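Alpha-L-rhamnosidase (Aspergillus terreus, PDB 6GSZ) probably hydrolyses terminal non-reducing alpha-L-rhamnose residues in alpha-L-rhamnosides. Local coordinates at residues 418-430 against 446-458. Numbering follows the deposited sequence. Where two conformers were deposited one is given.
Sequences TAIVVHSDMERTG and ILWSMRGNFFSIP. With ACT (acetate ion), chain B; EDO (1,2-ethanediol), chain C.
Ser424 and the turn beyond helix 437-453 grip each other through two hydrogen bonds. Ser424 N donates to Phe454 O at 2.9 Å, in the carbonyl plane, and Ser456 N donates to Ser424 OG, both with N-H...O angles of 159°. Around these two bonds the packing is tight. Val422 CG1 lies 3.5 Å from Phe455 CE2, while Val422 O meets that ring at its edge. On the other flank Met426, bent at chi3 (-64°), brings its methyl CE to 3.7 Å from Phe454 CB and its sulfur obliquely beside the ring, a Met-aromatic contact; Met450 CE sits over the centre of one face of the same ring. His423 packs on the backbone and aliphatic stem of Arg451, NE2 3.7 Å from Arg451 CG; its ND1 donates to Ser424 O, and NE2 almost straight (175°) to acetate O.

The looser side holds the partly exposed guanidinium groups. The acetate lies over one face of Arg451, Leu447 CD2 over the opposite face; Arg451 NE is bonded to Tyr485 OH. Arg428 NE and NH1 both hold Gly430 O, and its NH2 comes 3.7 Å from Arg451 NH2, the planes nearly perpendicular, with one water accepting from both.

The contact thus joins strand 417-424 to helix 437-453, within the six-hairpin glycosidase family region. Its chemistry implies an interior fixed by one backbone bond, one backbone-to-side-chain bond and apolar contacts, and a cationic edge where the acetate, probably from the crystallisation liquor, suggests that an anion is readily accepted.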
loop_
_atom_site.group_PDB
_atom_site.type_symbol
_atom_site.label_atom_id
_atom_site.label_comp_id
_atom_site.label_asym_id
_atom_site.label_seq_id
_atom_site.Cartn_x
_atom_site.Cartn_y
_atom_site.Cartn_z
ATOM N N THR A 418 -24.254 -3.320 6.075
ATOM C CA THR A 418 -23.082 -2.625 6.567
ATOM C C THR A 418 -22.014 -2.659 5.464
ATOM O O THR A 418 -22.079 -3.467 4.548
ATOM C CB THR A 418 -22.631 -3.265 7.883
ATOM O OG1 THR A 418 -21.906 -2.272 8.614
ATOM C CG2 THR A 418 -21.813 -4.522 7.674
ATOM N N ALA A 419 -21.033 -1.758 5.560
ATOM C CA ALA A 419 -19.914 -1.739 4.632
ATOM C C ALA A 419 -18.738 -2.466 5.281
ATOM O O ALA A 419 -18.502 -2.344 6.482
ATOM C CB ALA A 419 -19.524 -0.355 4.203
ATOM N N ILE A 420 -17.990 -3.161 4.430
ATOM C CA ILE A 420 -16.799 -3.865 4.827
ATOM C C ILE A 420 -15.638 -3.163 4.140
ATOM O O ILE A 420 -15.601 -3.057 2.947
ATOM C CB ILE A 420 -16.865 -5.341 4.419
ATOM C CG1 ILE A 420 -18.169 -6.019 4.872
ATOM C CG2 ILE A 420 -15.629 -6.102 4.890
ATOM C CD1 ILE A 420 -18.404 -6.052 6.360
ATOM N N VAL A 421 -14.689 -2.705 4.964
ATOM C CA VAL A 421 -13.489 -1.995 4.545
ATOM C C VAL A 421 -12.385 -3.027 4.301
ATOM O O VAL A 421 -12.080 -3.785 5.208
ATOM C CB VAL A 421 -13.047 -0.947 5.571
ATOM C CG1 VAL A 421 -11.791 -0.224 5.049
ATOM C CG2 VAL A 421 -14.192 0.033 5.878
ATOM N N VAL A 422 -11.870 -3.061 3.049
ATOM C CA VAL A 422 -10.977 -4.126 2.602
ATOM C C VAL A 422 -9.701 -3.465 2.058
ATOM O O VAL A 422 -9.783 -2.597 1.212
ATOM C CB VAL A 422 -11.687 -4.978 1.535
ATOM C CG1 VAL A 422 -10.764 -6.055 0.977
ATOM C CG2 VAL A 422 -12.985 -5.599 2.027
ATOM N N HIS A 423 -8.539 -3.956 2.528
ATOM C CA HIS A 423 -7.260 -3.509 1.998
ATOM C C HIS A 423 -6.146 -4.409 2.529
ATOM O O HIS A 423 -6.374 -5.259 3.420
ATOM C CB HIS A 423 -6.939 -2.029 2.311
ATOM C CG HIS A 423 -6.927 -1.634 3.750
ATOM N ND1 HIS A 423 -5.822 -1.849 4.563
ATOM C CD2 HIS A 423 -7.864 -1.017 4.513
ATOM C CE1 HIS A 423 -6.090 -1.357 5.794
ATOM N NE2 HIS A 423 -7.324 -0.800 5.792
ATOM N N SER A 424 -4.923 -4.172 2.006
ATOM C CA SER A 424 -3.754 -4.868 2.531
ATOM C C SER A 424 -3.566 -4.516 4.009
ATOM O O SER A 424 -3.504 -3.331 4.367
ATOM C CB SER A 424 -2.523 -4.507 1.711
ATOM O OG SER A 424 -2.632 -5.060 0.402
ATOM N N ASP A 425 -3.454 -5.544 4.853
ATOM C CA ASP A 425 -3.614 -5.368 6.308
ATOM C C ASP A 425 -2.267 -5.063 6.984
ATOM O O ASP A 425 -1.748 -5.847 7.737
ATOM C CB ASP A 425 -4.317 -6.571 6.928
ATOM C CG ASP A 425 -4.798 -6.385 8.357
ATOM O OD1 ASP A 425 -4.808 -5.244 8.844
ATOM O OD2 ASP A 425 -5.091 -7.414 8.983
ATOM N N MET A 426 -1.727 -3.901 6.635
ATOM C CA MET A 426 -0.463 -3.427 7.162
ATOM C C MET A 426 -0.645 -2.942 8.603
ATOM O O MET A 426 -1.692 -2.487 8.999
ATOM C CB MET A 426 0.034 -2.272 6.282
ATOM C CG MET A 426 0.363 -2.689 4.835
ATOM S SD MET A 426 0.664 -1.263 3.787
ATOM C CE MET A 426 -0.930 -0.463 3.830
ATOM N N GLU A 427 0.462 -2.953 9.356
ATOM C CA GLU A 427 0.434 -2.440 10.728
ATOM C C GLU A 427 0.393 -0.905 10.685
ATOM O O GLU A 427 1.241 -0.287 10.034
ATOM C CB GLU A 427 1.666 -2.910 11.483
ATOM C CG GLU A 427 1.658 -2.494 12.930
ATOM C CD GLU A 427 2.812 -3.052 13.756
ATOM O OE1 GLU A 427 3.867 -3.437 13.172
ATOM O OE2 GLU A 427 2.639 -3.124 15.000
ATOM N N ARG A 428 -0.604 -0.320 11.329
ATOM C CA ARG A 428 -0.696 1.122 11.467
ATOM C C ARG A 428 0.444 1.652 12.349
ATOM O O ARG A 428 0.707 1.108 13.437
ATOM C CB ARG A 428 -2.036 1.515 12.093
ATOM C CG ARG A 428 -2.291 3.006 12.182
ATOM C CD ARG A 428 -2.523 3.673 10.838
ATOM N NE ARG A 428 -2.619 5.119 11.023
ATOM C CZ ARG A 428 -3.678 5.774 11.472
ATOM N NH1 ARG A 428 -3.624 7.101 11.659
ATOM N NH2 ARG A 428 -4.808 5.086 11.676
ATOM N N THR A 429 1.100 2.705 11.846
ATOM C CA THR A 429 2.257 3.279 12.540
ATOM C C THR A 429 2.135 4.782 12.784
ATOM O O THR A 429 2.808 5.263 13.726
ATOM C CB THR A 429 3.565 2.987 11.791
ATOM O OG1 THR A 429 3.479 3.412 10.432
ATOM C CG2 THR A 429 3.939 1.524 11.841
ATOM N N GLY A 430 1.442 5.556 11.972
ATOM C CA GLY A 430 1.552 7.010 12.039
ATOM C C GLY A 430 0.228 7.705 12.220
ATOM O O GLY A 430 -0.768 7.330 11.570
ATOM N N ILE A 446 -6.458 11.605 3.965
ATOM C CA ILE A 446 -5.255 11.005 3.404
ATOM C C ILE A 446 -5.127 9.547 3.838
ATOM O O ILE A 446 -4.871 8.612 3.036
ATOM C CB ILE A 446 -4.003 11.806 3.809
ATOM C CG1 ILE A 446 -4.075 13.208 3.197
ATOM C CG2 ILE A 446 -2.729 11.079 3.418
ATOM C CD1 ILE A 446 -3.019 14.179 3.735
ATOM N N LEU A 447 -5.378 9.327 5.108
ATOM C CA LEU A 447 -5.389 7.965 5.675
ATOM C C LEU A 447 -6.385 7.071 4.903
ATOM O O LEU A 447 -6.037 5.917 4.535
ATOM C CB LEU A 447 -5.774 8.075 7.153
ATOM C CG LEU A 447 -6.095 6.789 7.900
ATOM C CD1 LEU A 447 -4.906 5.874 8.011
ATOM C CD2 LEU A 447 -6.701 7.099 9.262
ATOM N N TRP A 448 -7.594 7.581 4.688
ATOM C CA TRP A 448 -8.573 6.806 3.966
ATOM C C TRP A 448 -8.197 6.597 2.490
ATOM O O TRP A 448 -8.549 5.522 1.938
ATOM C CB TRP A 448 -9.971 7.425 4.112
ATOM C CG TRP A 448 -10.616 7.062 5.409
ATOM C CD1 TRP A 448 -10.743 7.845 6.521
ATOM C CD2 TRP A 448 -11.315 5.836 5.724
ATOM N NE1 TRP A 448 -11.412 7.176 7.503
ATOM C CE2 TRP A 448 -11.855 5.976 7.019
ATOM C CE3 TRP A 448 -11.627 4.670 5.007
ATOM C CZ2 TRP A 448 -12.571 4.962 7.658
ATOM C CZ3 TRP A 448 -12.376 3.688 5.610
ATOM C CH2 TRP A 448 -12.832 3.824 6.922
ATOM N N SER A 449 -7.572 7.583 1.830
ATOM C CA SER A 449 -7.104 7.369 0.472
ATOM C C SER A 449 -5.987 6.311 0.416
ATOM O O SER A 449 -5.871 5.534 -0.563
ATOM C CB SER A 449 -6.740 8.638 -0.244
ATOM O OG SER A 449 -7.898 9.347 -0.628
ATOM N N MET A 450 -5.121 6.283 1.431
ATOM C CA MET A 450 -4.118 5.257 1.508
ATOM C C MET A 450 -4.783 3.872 1.670
ATOM O O MET A 450 -4.397 2.906 0.971
ATOM C CB MET A 450 -3.090 5.537 2.615
ATOM C CG MET A 450 -2.091 4.374 2.782
ATOM S SD MET A 450 -0.696 4.859 3.711
ATOM C CE MET A 450 0.245 3.343 3.501
ATOM N N ARG A 451 -5.696 3.782 2.629
ATOM C CA ARG A 451 -6.407 2.515 2.826
ATOM C C ARG A 451 -7.084 2.035 1.532
ATOM O O ARG A 451 -7.050 0.837 1.214
ATOM C CB ARG A 451 -7.469 2.674 3.910
ATOM C CG ARG A 451 -6.903 2.833 5.303
ATOM C CD ARG A 451 -7.966 3.277 6.283
ATOM N NE ARG A 451 -7.470 3.306 7.635
ATOM C CZ ARG A 451 -8.152 3.795 8.684
ATOM N NH1 ARG A 451 -9.279 4.484 8.491
ATOM N NH2 ARG A 451 -7.657 3.628 9.904
ATOM N N GLY A 452 -7.649 2.955 0.750
ATOM C CA GLY A 452 -8.375 2.533 -0.387
ATOM C C GLY A 452 -7.493 1.987 -1.512
ATOM O O GLY A 452 -7.956 1.209 -2.365
ATOM N N ASN A 453 -6.242 2.449 -1.544
ATOM C CA ASN A 453 -5.338 2.248 -2.646
ATOM C C ASN A 453 -4.093 1.415 -2.299
ATOM O O ASN A 453 -3.223 1.236 -3.173
ATOM C CB ASN A 453 -4.939 3.583 -3.232
ATOM C CG ASN A 453 -6.073 4.230 -3.987
ATOM O OD1 ASN A 453 -6.470 3.715 -5.051
ATOM N ND2 ASN A 453 -6.621 5.331 -3.465
ATOM N N PHE A 454 -4.031 0.830 -1.104
ATOM C CA PHE A 454 -3.018 -0.186 -0.794
ATOM C C PHE A 454 -3.764 -1.516 -0.759
ATOM O O PHE A 454 -4.194 -1.974 0.280
ATOM C CB PHE A 454 -2.259 0.178 0.485
ATOM C CG PHE A 454 -1.079 1.098 0.264
ATOM C CD1 PHE A 454 -1.233 2.382 -0.249
ATOM C CD2 PHE A 454 0.203 0.609 0.448
ATOM C CE1 PHE A 454 -0.123 3.199 -0.459
ATOM C CE2 PHE A 454 1.300 1.433 0.218
ATOM C CZ PHE A 454 1.126 2.683 -0.287
ATOM N N PHE A 455 -4.059 -2.002 -1.968
ATOM C CA PHE A 455 -4.970 -3.164 -2.151
ATOM C C PHE A 455 -4.223 -4.185 -3.002
ATOM O O PHE A 455 -4.442 -4.198 -4.228
ATOM C CB PHE A 455 -6.250 -2.705 -2.845
ATOM C CG PHE A 455 -7.445 -3.620 -2.709
ATOM C CD1 PHE A 455 -7.553 -4.796 -3.462
ATOM C CD2 PHE A 455 -8.462 -3.335 -1.809
ATOM C CE1 PHE A 455 -8.642 -5.627 -3.328
ATOM C CE2 PHE A 455 -9.557 -4.177 -1.694
ATOM C CZ PHE A 455 -9.646 -5.317 -2.438
ATOM N N SER A 456 -3.300 -4.934 -2.378
ATOM C CA SER A 456 -2.329 -5.919 -2.991
ATOM C C SER A 456 -1.143 -5.153 -3.631
ATOM O O SER A 456 -0.007 -5.504 -3.375
ATOM C CB SER A 456 -2.997 -6.961 -3.946
ATOM O OG SER A 456 -2.065 -7.919 -4.299
ATOM N N ILE A 457 -1.465 -4.171 -4.486
ATOM C CA ILE A 457 -0.518 -3.277 -5.170
ATOM C C ILE A 457 -0.937 -1.834 -4.841
ATOM O O ILE A 457 -2.075 -1.596 -4.427
ATOM C CB ILE A 457 -0.513 -3.533 -6.688
ATOM C CG1 ILE A 457 -1.874 -3.204 -7.307
ATOM C CG2 ILE A 457 -0.068 -4.943 -7.006
ATOM C CD1 ILE A 457 -1.816 -2.929 -8.797
ATOM N N PRO A 458 -0.041 -0.838 -4.988
ATOM C CA PRO A 458 -0.401 0.552 -4.778
ATOM C C PRO A 458 -1.105 1.087 -6.021
ATOM O O PRO A 458 -0.469 1.344 -7.045
ATOM C CB PRO A 458 0.949 1.229 -4.516
ATOM C CG PRO A 458 1.942 0.370 -5.300
ATOM C CD PRO A 458 1.347 -1.015 -5.388
HETATM C C ACT B . -9.373 0.555 8.908
HETATM O O ACT B . -8.562 0.378 7.952
HETATM O OXT ACT B . -10.545 1.079 8.815
HETATM C CH3 ACT B . -8.911 0.130 10.288
HETATM C C1 EDO C . 1.970 -7.440 -0.845
HETATM O O1 EDO C . 0.697 -7.411 -1.587
HETATM C C2 EDO C . 1.835 -7.887 0.615
HETATM O O2 EDO C . 1.651 -6.764 1.575
HETATM O O HOH W 1 -9.822 0.165 2.065
HETATM O O HOH W 2 -5.596 2.196 11.491
#